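Local coordinates for xyloglucan-specific endo-beta-1,4-glucanase BoGH5A (Bacteroides ovatus, PDB 3ZMR), which cuts the beta-1,4-glucan backbone of xyloglucan internally, with retention of the anomeric configuration, releasing xyloglucan oligosaccharides, at residues 287-292 / 302-307. Sequence-based numbering, arbitrary orientation.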
# COMPACT_ATOMS: atom_id res chain seq x y z
N VAL A 287 9.40 3.28 5.69
CA VAL A 287 10.67 2.63 5.41
C VAL A 287 10.82 2.39 3.90
O VAL A 287 11.87 2.65 3.30
CB VAL A 287 10.84 1.30 6.17
CG1 VAL A 287 12.09 0.56 5.71
CG2 VAL A 287 10.92 1.56 7.67
N PHE A 288 9.78 1.84 3.28
CA PHE A 288 9.81 1.57 1.86
C PHE A 288 10.05 2.86 1.05
O PHE A 288 10.90 2.90 0.19
CB PHE A 288 8.49 0.90 1.48
CG PHE A 288 8.14 0.97 0.01
CD1 PHE A 288 8.89 0.34 -0.98
CD2 PHE A 288 7.02 1.71 -0.39
CE1 PHE A 288 8.54 0.43 -2.33
CE2 PHE A 288 6.66 1.78 -1.72
CZ PHE A 288 7.40 1.14 -2.68
N VAL A 289 9.29 3.91 1.33
CA VAL A 289 9.46 5.17 0.60
C VAL A 289 10.90 5.71 0.78
O VAL A 289 11.57 6.08 -0.19
CB VAL A 289 8.40 6.21 1.00
CG1 VAL A 289 8.70 7.59 0.42
CG2 VAL A 289 7.03 5.73 0.54
N ASN A 290 11.35 5.75 2.03
CA ASN A 290 12.70 6.23 2.35
C ASN A 290 13.76 5.50 1.52
O ASN A 290 14.65 6.11 0.97
CB ASN A 290 13.04 5.99 3.83
CG ASN A 290 12.27 6.87 4.77
OD1 ASN A 290 11.60 7.84 4.37
ND2 ASN A 290 12.38 6.53 6.07
N THR A 291 13.64 4.17 1.49
CA THR A 291 14.62 3.31 0.84
C THR A 291 14.68 3.56 -0.67
O THR A 291 15.75 3.72 -1.24
CB THR A 291 14.29 1.82 1.14
OG1 THR A 291 14.28 1.58 2.56
CG2 THR A 291 15.27 0.86 0.44
N VAL A 292 13.51 3.62 -1.31
CA VAL A 292 13.47 3.85 -2.76
C VAL A 292 14.05 5.23 -3.08
O VAL A 292 14.90 5.37 -3.97
CB VAL A 292 12.05 3.70 -3.32
CG1 VAL A 292 11.98 4.09 -4.79
CG2 VAL A 292 11.56 2.26 -3.10
N ARG A 302 9.76 8.09 -9.17
CA ARG A 302 8.89 6.96 -9.49
C ARG A 302 7.62 7.02 -8.67
O ARG A 302 7.63 7.43 -7.51
CB ARG A 302 9.65 5.67 -9.22
CG ARG A 302 8.94 4.41 -9.66
CD ARG A 302 9.77 3.10 -9.59
NE ARG A 302 11.09 3.27 -10.19
CZ ARG A 302 11.33 3.43 -11.49
NH1 ARG A 302 10.36 3.36 -12.43
NH2 ARG A 302 12.57 3.72 -11.89
N HIS A 303 6.54 6.57 -9.26
CA HIS A 303 5.28 6.48 -8.51
C HIS A 303 5.32 5.25 -7.65
O HIS A 303 5.62 4.14 -8.11
CB HIS A 303 4.10 6.41 -9.47
CG HIS A 303 3.97 7.63 -10.34
ND1 HIS A 303 3.04 8.63 -10.11
CD2 HIS A 303 4.68 8.01 -11.43
CE1 HIS A 303 3.17 9.56 -11.05
NE2 HIS A 303 4.17 9.21 -11.85
N LEU A 304 5.09 5.47 -6.36
CA LEU A 304 5.15 4.42 -5.33
C LEU A 304 3.76 4.15 -4.77
O LEU A 304 2.94 5.05 -4.66
CB LEU A 304 6.13 4.81 -4.22
CG LEU A 304 7.55 5.18 -4.64
CD1 LEU A 304 8.39 5.50 -3.42
CD2 LEU A 304 8.22 4.12 -5.49
N ILE A 305 3.56 2.91 -4.33
CA ILE A 305 2.26 2.46 -3.88
C ILE A 305 2.43 1.89 -2.46
O ILE A 305 3.23 0.97 -2.24
CB ILE A 305 1.69 1.37 -4.78
CG1 ILE A 305 1.61 1.81 -6.23
CG2 ILE A 305 0.33 0.90 -4.27
CD1 ILE A 305 1.52 0.66 -7.20
N VAL A 306 1.71 2.47 -1.50
CA VAL A 306 1.75 2.07 -0.12
C VAL A 306 0.40 1.53 0.31
O VAL A 306 -0.63 1.86 -0.28
CB VAL A 306 2.25 3.24 0.79
CG1 VAL A 306 3.70 3.57 0.47
CG2 VAL A 306 1.32 4.45 0.72
N GLN A 307 0.40 0.65 1.32
CA GLN A 307 -0.78 -0.15 1.63
C GLN A 307 -1.48 0.24 2.92
O GLN A 307 -0.83 0.61 3.92
CB GLN A 307 -0.37 -1.61 1.75
CG GLN A 307 0.07 -2.26 0.45
CD GLN A 307 1.33 -1.63 -0.11
OE1 GLN A 307 2.35 -1.47 0.60
NE2 GLN A 307 1.28 -1.29 -1.38
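Phe288 lays its ring between Leu304, which points at the helix, and Val306, which reaches it with CG1. Its CG stands anti to the backbone N (chi1 160°), and the CD2-CE2-CZ side of the ring does the touching. Phe288 CD2 has Val306 CG1 in the ring plane at the edge, 3.9 Å away. Phe288 CE2 comes obliquely to within 4.0 Å of Leu304 CB. The same Phe288 CE2 lies 3.6 Å from the carbonyl oxygen Ile305 O. One turn on, Val292 meets Leu304 tip to tip: Val292 CG1 lies 3.8 Å from Leu304 CD2. Leu304 CD1 touches both Val292 and Val289. Val289 CG2 also packs on Val306 CG1 at 4.0 Å, the two side chains crossing at about a right angle. An alanine in place of Phe288 would probably open a gap between helix and strand and leave Leu304 CB and Val306 CG1 without their aromatic neighbour. No hydrogen bond joins the segments; Phe288 also touches Phe257 of the neighbouring strand 255-258. Segment 287-292, on helix 275-293, runs at 162° to strand 304-307, and this buried apolar layer seats an outer helix against the closed eight-stranded parallel barrel, as in the TIM-barrel fold of glycosyl hydrolase family 5.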